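Local coordinates for galacto-N-biose/lacto-N-biose I transporter substrate-binding protein (Bifidobacterium longum, PDB 2Z8F) that probably delivers galacto-N-biose and lacto-N-biose to a bifidobacterial ABC transporter as its extracellular sugar-binding component, and also binds lacto-N-tetraose, at residues L274-W277 and F278-G282; E148-T152 and A153-I157; T247-A250 and A251-P255; A213-Y216 and Q217-D221. All coordinates share one frame; numbering follows the deposited sequence.

In the fold
Along the chain the order is contact 2, contact 4, contact 3, contact 1, all in the two-lobed solute-binding protein fold. Contact 3 takes in the end of strand 246-250 and the turn after it, and contact 1 lies in the loop following strand 269-273; these are the outer strands of one three-stranded antiparallel sheet. Contact 2 opens helix 153-165, and contact 4 lies at the end of helix 207-221. Contacts 1, 2 and 4 touch one another, their centres 10 to 15 Å apart, and bring Trp277, Phe278, Phe156 and Phe215 together as one aromatic cluster. Contact 3, its centre about 17 Å from that of contact 1, meets this packing through Val248 and carries Trp252 of the glycan pocket.

Contact 1. Residues L274-W277 and F278-G282; sequences LGDW and FGNAG
Leu274 packs against the ring of Phe278 in the loop that follows strand 269-273, where the chain folds through an inverse gamma turn centred on Asp276. The two side chains cross at about a right angle, with Leu274 CD2 4.0 Å from Phe278 CE2. Next comes Gly275, whose carbonyl O takes a nearly straight bond from Asn280 ND2 (3.0 Å, N-H...O 164°); it also closes the turn by a weak bond from Trp277 N. Asp276 has its CG anti to the backbone N (chi1 -171°), which carries the carboxylate toward the returning chain. There Ala281 N meets OD1 at 3.1 Å from above the carboxylate plane. Water 1 spans the same bend, donating to Asp276 O and accepting from Gly279 N. Trp277 lies side by side with Phe278, pointing the same way: its CB sits over the Phe278 ring, 3.9 Å from the ring centroid, while its indole NE1 is spent on Pro150 O. Asn280 links both segments. Its CG lies between its own backbone N and carbonyl carbon (chi1 48°), turning the amide in under the bend; OD1 accepts from Phe278 N at 2.9 Å, and ND2 has a second acceptor in Lys283 O. Putting an alanine at Asn280 would probably leave Gly275 O with only its weak turn bond within the loop, and Phe278 N without its acceptor. The two rings themselves meet obliquely, Trp277 CE3 coming 3.6 Å from Phe278 CE2.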
# COMPACT_ATOMS: atom_id res chain seq x y z
N LEU A 274 -11.39 -3.85 9.48
CA LEU A 274 -11.43 -5.27 9.18
C LEU A 274 -12.03 -6.03 10.34
O LEU A 274 -11.69 -5.75 11.50
CB LEU A 274 -10.02 -5.80 8.98
CG LEU A 274 -9.24 -5.37 7.75
CD1 LEU A 274 -7.95 -6.15 7.81
CD2 LEU A 274 -10.01 -5.73 6.50
N GLY A 275 -12.88 -7.00 10.04
CA GLY A 275 -13.36 -7.94 11.03
C GLY A 275 -12.25 -8.92 11.35
O GLY A 275 -11.15 -8.85 10.78
N ASP A 276 -12.55 -9.85 12.25
CA ASP A 276 -11.58 -10.86 12.64
C ASP A 276 -11.66 -12.04 11.67
O ASP A 276 -12.01 -13.17 12.06
CB ASP A 276 -11.83 -11.27 14.09
CG ASP A 276 -10.74 -12.15 14.63
OD1 ASP A 276 -9.65 -12.16 14.05
OD2 ASP A 276 -10.99 -12.85 15.64
N TRP A 277 -11.37 -11.76 10.40
CA TRP A 277 -11.58 -12.77 9.35
C TRP A 277 -10.33 -13.53 8.92
O TRP A 277 -10.44 -14.54 8.20
CB TRP A 277 -12.22 -12.13 8.09
CG TRP A 277 -13.40 -11.28 8.40
CD1 TRP A 277 -14.38 -11.52 9.33
CD2 TRP A 277 -13.74 -10.04 7.77
NE1 TRP A 277 -15.28 -10.48 9.35
CE2 TRP A 277 -14.93 -9.57 8.38
CE3 TRP A 277 -13.15 -9.26 6.76
CZ2 TRP A 277 -15.54 -8.36 8.02
CZ3 TRP A 277 -13.76 -8.04 6.40
CH2 TRP A 277 -14.93 -7.61 7.04
N PHE A 278 -9.16 -13.04 9.36
CA PHE A 278 -7.87 -13.46 8.82
C PHE A 278 -6.92 -13.98 9.89
O PHE A 278 -5.72 -14.03 9.66
CB PHE A 278 -7.20 -12.27 8.07
CG PHE A 278 -8.13 -11.57 7.11
CD1 PHE A 278 -8.40 -12.13 5.86
CD2 PHE A 278 -8.71 -10.35 7.45
CE1 PHE A 278 -9.27 -11.50 4.97
CE2 PHE A 278 -9.59 -9.72 6.58
CZ PHE A 278 -9.87 -10.29 5.33
N GLY A 279 -7.48 -14.37 11.04
CA GLY A 279 -6.60 -14.69 12.20
C GLY A 279 -5.87 -13.46 12.73
O GLY A 279 -4.86 -13.58 13.44
N ASN A 280 -6.39 -12.27 12.38
CA ASN A 280 -5.73 -10.99 12.63
C ASN A 280 -5.95 -10.44 14.04
O ASN A 280 -5.27 -9.48 14.44
CB ASN A 280 -6.14 -9.94 11.57
CG ASN A 280 -7.64 -9.88 11.33
OD1 ASN A 280 -8.30 -10.89 11.06
ND2 ASN A 280 -8.19 -8.67 11.43
N ALA A 281 -6.89 -11.04 14.78
CA ALA A 281 -7.14 -10.73 16.20
C ALA A 281 -7.18 -9.23 16.51
O ALA A 281 -6.49 -8.74 17.41
CB ALA A 281 -6.11 -11.43 17.08
N GLY A 282 -8.01 -8.50 15.78
CA GLY A 282 -8.19 -7.08 16.09
C GLY A 282 -7.15 -6.14 15.49
O GLY A 282 -7.20 -4.92 15.75
O HOH W 1 -9.92 -15.12 12.17

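Contact 2. Residues E148-T152 and A153-I157; sequences EIPQT and ADEFI
The Phe156 ring lies obliquely to Pro150 CB in an N-capped helix start, with the rings of Trp277 and Phe215 meeting it from elsewhere in the fold, their planes turned by roughly 45° and 50°. Pro150 reaches the first turn of helix 153-165 with its CB, 4.0 Å from Phe156 CB and 3.5 Å from Glu155 CG, so the proline ring packs by its CB against that turn. The other flat groups are the carboxylates of Glu148 and Glu155. Their side chains cross at about a right angle, and Glu148 OE1 comes within 2.9 Å of Glu155 OE2. Two acceptors so near would repel if both were charged, and the proximity probably makes one of them easier to protonate. Thr152 is the N-cap: its OG1 stands between the backbone N and the carbonyl carbon (chi1 62°), turned to the helix end, where it accepts from Glu155 N at 3.2 Å. The cap thereby satisfies an amide in the first turn that has no earlier helical carbonyl to bond. One residue on, the regular helical bonding begins, Phe156 N donating to Thr152 O at 2.9 Å.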
# COMPACT_ATOMS: atom_id res chain seq x y z
N GLU A 148 -25.29 -6.03 10.42
CA GLU A 148 -24.06 -5.72 11.14
C GLU A 148 -22.94 -6.26 10.26
O GLU A 148 -23.17 -7.24 9.55
CB GLU A 148 -24.02 -6.46 12.48
CG GLU A 148 -23.17 -7.72 12.40
CD GLU A 148 -23.32 -8.68 13.54
OE1 GLU A 148 -23.92 -9.76 13.30
OE2 GLU A 148 -22.82 -8.40 14.66
N ILE A 149 -21.76 -5.66 10.31
CA ILE A 149 -20.58 -6.29 9.71
C ILE A 149 -20.24 -7.55 10.52
O ILE A 149 -19.93 -7.46 11.70
CB ILE A 149 -19.38 -5.31 9.65
CG1 ILE A 149 -19.70 -4.08 8.78
CG2 ILE A 149 -18.09 -5.99 9.13
CD1 ILE A 149 -20.17 -4.40 7.40
N PRO A 150 -20.32 -8.74 9.89
CA PRO A 150 -20.04 -9.99 10.60
C PRO A 150 -18.62 -9.96 11.17
O PRO A 150 -17.71 -9.56 10.47
CB PRO A 150 -20.15 -11.03 9.48
CG PRO A 150 -21.19 -10.40 8.52
CD PRO A 150 -20.71 -8.98 8.48
N GLN A 151 -18.42 -10.34 12.43
CA GLN A 151 -17.07 -10.16 12.99
C GLN A 151 -16.18 -11.40 13.07
O GLN A 151 -14.99 -11.28 13.38
CB GLN A 151 -17.10 -9.44 14.35
CG GLN A 151 -17.49 -7.94 14.24
CD GLN A 151 -16.54 -7.14 13.34
OE1 GLN A 151 -16.90 -6.76 12.22
NE2 GLN A 151 -15.34 -6.89 13.83
N THR A 152 -16.74 -12.58 12.81
CA THR A 152 -15.93 -13.79 12.72
C THR A 152 -15.91 -14.29 11.27
O THR A 152 -16.83 -13.98 10.50
CB THR A 152 -16.49 -14.92 13.59
OG1 THR A 152 -17.80 -15.27 13.13
CG2 THR A 152 -16.55 -14.51 15.07
N ALA A 153 -14.88 -15.04 10.90
CA ALA A 153 -14.84 -15.57 9.52
C ALA A 153 -16.08 -16.41 9.18
O ALA A 153 -16.64 -16.29 8.09
CB ALA A 153 -13.59 -16.37 9.29
N ASP A 154 -16.49 -17.30 10.09
CA ASP A 154 -17.65 -18.16 9.85
C ASP A 154 -18.93 -17.35 9.59
O ASP A 154 -19.67 -17.66 8.67
CB ASP A 154 -17.86 -19.14 11.02
CG ASP A 154 -16.86 -20.29 11.02
OD1 ASP A 154 -16.13 -20.49 10.02
OD2 ASP A 154 -16.82 -21.01 12.04
N GLU A 155 -19.17 -16.31 10.38
CA GLU A 155 -20.36 -15.50 10.21
C GLU A 155 -20.27 -14.71 8.90
O GLU A 155 -21.28 -14.54 8.20
CB GLU A 155 -20.57 -14.55 11.40
CG GLU A 155 -21.78 -13.62 11.22
CD GLU A 155 -22.72 -13.64 12.41
OE1 GLU A 155 -23.03 -14.75 12.92
OE2 GLU A 155 -23.17 -12.55 12.84
N PHE A 156 -19.06 -14.24 8.59
CA PHE A 156 -18.84 -13.52 7.33
C PHE A 156 -19.09 -14.40 6.12
O PHE A 156 -19.76 -13.99 5.16
CB PHE A 156 -17.43 -12.92 7.25
CG PHE A 156 -17.25 -12.01 6.08
CD1 PHE A 156 -17.40 -10.65 6.25
CD2 PHE A 156 -16.98 -12.52 4.81
CE1 PHE A 156 -17.24 -9.79 5.16
CE2 PHE A 156 -16.83 -11.66 3.71
CZ PHE A 156 -16.97 -10.30 3.90
N ILE A 157 -18.53 -15.60 6.15
CA ILE A 157 -18.70 -16.56 5.05
C ILE A 157 -20.20 -16.88 4.83
O ILE A 157 -20.65 -16.91 3.68
CB ILE A 157 -17.83 -17.83 5.29
CG1 ILE A 157 -16.34 -17.48 5.15
CG2 ILE A 157 -18.21 -18.96 4.31
CD1 ILE A 157 -15.35 -18.51 5.73

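Contact 3. Residues T247-A250 and A251-P255; sequences TVAA and AWEAP. With GAL (beta-D-galactopyranose), chain C.
The carboxylate of Glu253 takes Ala250 N on OE2 at 2.9 Å, while OE1 is gripped by water 2, which donates to it at 2.8 Å, and by a salt bridge from Arg230 NE. The carboxylate braces a type I beta turn that leads from strand 246-250 toward helix 254-261 and is closed by Glu253 N donating to Ala250 O at 2.9 Å. Ala250 N approaches OE2 from above the carboxylate plane, and OE2 also lies against Ala249 CB. Water 2 continues to Val248 O, which Thr247 OG1 holds as well (2.8 Å). The buried acid is thus tied to the strand through both oxygens, and the arginine probably keeps it ionised. Trp252 lies between the strand end and the glycan pocket. With CG between its backbone N and carbonyl carbon (chi1 45°), the indole swings back over Ala250, whose CB sits 3.7 Å from the centroid of the five-membered ring. The opposite face receives the bound galactose, so methyl and sugar sandwich the indole. An aromatic face laid against the C-H face of a sugar is a familiar device of carbohydrate-binding proteins. NE1 donates to Asp287 O, which helps to fix the ring's rotation, and a neighbouring N-acetylglucosamine unit touches Trp252 too. At its closest, Trp252 CZ2 is 3.8 Å from galactose C1.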
# COMPACT_ATOMS: atom_id res chain seq x y z
N THR A 247 -15.66 -5.04 0.03
CA THR A 247 -14.31 -5.57 -0.24
C THR A 247 -13.30 -5.01 0.77
O THR A 247 -13.46 -3.90 1.29
CB THR A 247 -13.80 -5.26 -1.70
OG1 THR A 247 -12.52 -5.89 -1.91
CG2 THR A 247 -13.68 -3.78 -1.94
N VAL A 248 -12.27 -5.80 1.04
CA VAL A 248 -11.06 -5.27 1.64
C VAL A 248 -10.45 -4.26 0.67
O VAL A 248 -10.53 -4.42 -0.55
CB VAL A 248 -10.04 -6.38 1.92
CG1 VAL A 248 -8.69 -5.83 2.37
CG2 VAL A 248 -10.61 -7.40 2.93
N ALA A 249 -9.89 -3.20 1.23
CA ALA A 249 -9.19 -2.20 0.44
C ALA A 249 -8.09 -1.58 1.26
O ALA A 249 -8.26 -1.42 2.47
CB ALA A 249 -10.20 -1.11 -0.00
N ALA A 250 -6.97 -1.23 0.62
CA ALA A 250 -5.97 -0.35 1.26
C ALA A 250 -6.58 1.04 1.42
O ALA A 250 -7.34 1.48 0.57
CB ALA A 250 -4.68 -0.30 0.43
N ALA A 251 -6.29 1.73 2.52
CA ALA A 251 -6.91 3.05 2.77
C ALA A 251 -6.69 4.05 1.60
O ALA A 251 -7.60 4.85 1.29
CB ALA A 251 -6.44 3.65 4.13
N TRP A 252 -5.54 3.96 0.93
CA TRP A 252 -5.22 4.90 -0.18
C TRP A 252 -6.09 4.64 -1.42
O TRP A 252 -6.06 5.45 -2.39
CB TRP A 252 -3.72 4.95 -0.53
CG TRP A 252 -3.08 3.59 -0.63
CD1 TRP A 252 -2.28 3.00 0.32
CD2 TRP A 252 -3.18 2.65 -1.70
NE1 TRP A 252 -1.89 1.73 -0.09
CE2 TRP A 252 -2.44 1.49 -1.33
CE3 TRP A 252 -3.86 2.65 -2.95
CZ2 TRP A 252 -2.34 0.36 -2.15
CZ3 TRP A 252 -3.76 1.52 -3.77
CH2 TRP A 252 -3.00 0.39 -3.37
N GLU A 253 -6.86 3.55 -1.41
CA GLU A 253 -7.81 3.28 -2.51
C GLU A 253 -9.00 4.22 -2.58
O GLU A 253 -9.71 4.21 -3.59
CB GLU A 253 -8.33 1.82 -2.48
CG GLU A 253 -7.25 0.78 -2.78
CD GLU A 253 -7.84 -0.61 -2.90
OE1 GLU A 253 -8.81 -0.80 -3.68
OE2 GLU A 253 -7.35 -1.53 -2.19
N ALA A 254 -9.27 5.02 -1.54
CA ALA A 254 -10.58 5.65 -1.45
C ALA A 254 -10.94 6.45 -2.71
O ALA A 254 -11.98 6.17 -3.31
CB ALA A 254 -10.70 6.52 -0.18
N PRO A 255 -10.11 7.42 -3.11
CA PRO A 255 -10.53 8.19 -4.30
C PRO A 255 -10.49 7.37 -5.57
O PRO A 255 -11.26 7.62 -6.51
CB PRO A 255 -9.49 9.31 -4.36
CG PRO A 255 -8.25 8.73 -3.69
CD PRO A 255 -8.81 7.88 -2.57
C1 GAL C . 0.26 2.61 -3.86
C2 GAL C . 1.36 2.91 -2.85
C3 GAL C . 0.87 3.98 -1.88
C4 GAL C . 0.38 5.22 -2.66
C5 GAL C . -0.68 4.83 -3.68
C6 GAL C . -1.11 5.99 -4.57
O2 GAL C . 1.64 1.73 -2.12
O3 GAL C . 1.92 4.28 -1.01
O4 GAL C . 1.52 5.78 -3.26
O5 GAL C . -0.17 3.81 -4.54
O6 GAL C . -2.29 5.64 -5.26
O HOH W 2 -10.07 -3.20 -3.09

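Contact 4. Residues A213-Y216 and Q217-D221; sequences ADFY and QQLLD
Ala213, Asp214, Phe215 and Tyr216 pass their carbonyls to Gln217, Gln218, Leu219 and Leu220 in unbroken i to i+4 alpha-helical bonding near the C-terminal end of helix 207-221, with Gln217 N to Ala213 O at 2.8 Å and Leu219 N to Phe215 O at 3.1 Å. On the buried side, Leu219 covers Phe215: the methyl CD1 sits over one face of the ring, 3.8 Å from its centroid, and comes nearest to CE2 (3.5 Å), so it lies toward the rim. Phe215 can reach there because its CG is anti to the backbone N (chi1 179°), sending the ring along the helix side, where it also meets Phe278 edge-to-face. Tyr216 turns toward helix 178-187, with Ile182 and Leu185 beside it, and Phe215 CD2 lies over the centre of its ring. The outer side is polar. Asp214 and Gln218 run obliquely past each other, the carboxylate and amide planes 53° apart, and Gln218 CG rests 3.3 Å from Asp214 O. Swapping Gln218 for an alanine would probably leave the Asp214 carboxylate without its amide neighbour and open a gap where the longer chain now meets Ile157 of helix 153-165. Gln217 ties the helix to a distant part of the chain: OE1 accepts from Val388 N, just before helix 389-405. Its chain is bent so that NE2 runs forward along the helix, donating to Asp221 OD1 at 3.0 Å from above the carboxylate plane.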
# COMPACT_ATOMS: atom_id res chain seq x y z
N ALA A 213 -5.71 -17.92 4.20
CA ALA A 213 -5.96 -18.88 3.13
C ALA A 213 -7.34 -19.52 3.27
O ALA A 213 -8.08 -19.64 2.32
CB ALA A 213 -4.88 -19.98 3.10
N ASP A 214 -7.68 -19.93 4.49
CA ASP A 214 -8.95 -20.60 4.74
C ASP A 214 -10.14 -19.69 4.42
O ASP A 214 -11.11 -20.12 3.81
CB ASP A 214 -8.98 -21.06 6.20
CG ASP A 214 -10.21 -21.90 6.54
OD1 ASP A 214 -10.57 -22.83 5.79
OD2 ASP A 214 -10.80 -21.65 7.64
N PHE A 215 -10.03 -18.41 4.79
CA PHE A 215 -11.09 -17.45 4.54
C PHE A 215 -11.34 -17.34 3.03
O PHE A 215 -12.46 -17.54 2.57
CB PHE A 215 -10.70 -16.10 5.11
CG PHE A 215 -11.73 -14.99 4.90
CD1 PHE A 215 -12.93 -14.97 5.62
CD2 PHE A 215 -11.48 -13.97 3.98
CE1 PHE A 215 -13.86 -13.93 5.46
CE2 PHE A 215 -12.41 -12.91 3.79
CZ PHE A 215 -13.59 -12.90 4.53
N TYR A 216 -10.28 -17.08 2.26
CA TYR A 216 -10.47 -16.92 0.81
C TYR A 216 -10.84 -18.24 0.14
O TYR A 216 -11.62 -18.23 -0.81
CB TYR A 216 -9.28 -16.25 0.12
CG TYR A 216 -9.21 -14.74 0.40
CD1 TYR A 216 -8.28 -14.22 1.30
CD2 TYR A 216 -10.09 -13.85 -0.24
CE1 TYR A 216 -8.24 -12.84 1.61
CE2 TYR A 216 -10.04 -12.47 0.02
CZ TYR A 216 -9.11 -11.97 0.94
OH TYR A 216 -9.06 -10.60 1.20
N GLN A 217 -10.30 -19.35 0.65
CA GLN A 217 -10.60 -20.65 0.06
C GLN A 217 -12.09 -20.94 0.16
O GLN A 217 -12.71 -21.36 -0.81
CB GLN A 217 -9.80 -21.78 0.75
CG GLN A 217 -9.91 -23.11 -0.01
CD GLN A 217 -9.23 -23.04 -1.37
OE1 GLN A 217 -8.01 -22.92 -1.44
NE2 GLN A 217 -10.01 -23.12 -2.46
N GLN A 218 -12.66 -20.74 1.36
CA GLN A 218 -14.08 -21.01 1.58
C GLN A 218 -14.94 -20.09 0.70
O GLN A 218 -15.92 -20.56 0.13
CB GLN A 218 -14.47 -20.87 3.04
CG GLN A 218 -13.87 -21.94 3.93
CD GLN A 218 -14.51 -22.00 5.31
OE1 GLN A 218 -13.81 -22.08 6.33
NE2 GLN A 218 -15.82 -21.96 5.35
N LEU A 219 -14.57 -18.81 0.61
CA LEU A 219 -15.24 -17.88 -0.32
C LEU A 219 -15.20 -18.32 -1.78
O LEU A 219 -16.23 -18.33 -2.47
CB LEU A 219 -14.71 -16.46 -0.16
CG LEU A 219 -15.06 -15.81 1.19
CD1 LEU A 219 -14.31 -14.49 1.32
CD2 LEU A 219 -16.58 -15.59 1.41
N LEU A 220 -14.02 -18.72 -2.26
CA LEU A 220 -13.86 -19.15 -3.65
C LEU A 220 -14.61 -20.45 -3.92
O LEU A 220 -15.24 -20.59 -4.97
CB LEU A 220 -12.39 -19.30 -4.03
CG LEU A 220 -11.60 -18.00 -4.10
CD1 LEU A 220 -10.13 -18.31 -4.32
CD2 LEU A 220 -12.14 -17.09 -5.22
N ASP A 221 -14.57 -21.38 -2.98
CA ASP A 221 -15.26 -22.65 -3.16
C ASP A 221 -16.76 -22.41 -3.27
O ASP A 221 -17.46 -23.15 -3.96
CB ASP A 221 -14.97 -23.59 -1.97
CG ASP A 221 -13.56 -24.18 -2.00
OD1 ASP A 221 -12.86 -24.04 -3.03
OD2 ASP A 221 -13.16 -24.80 -0.98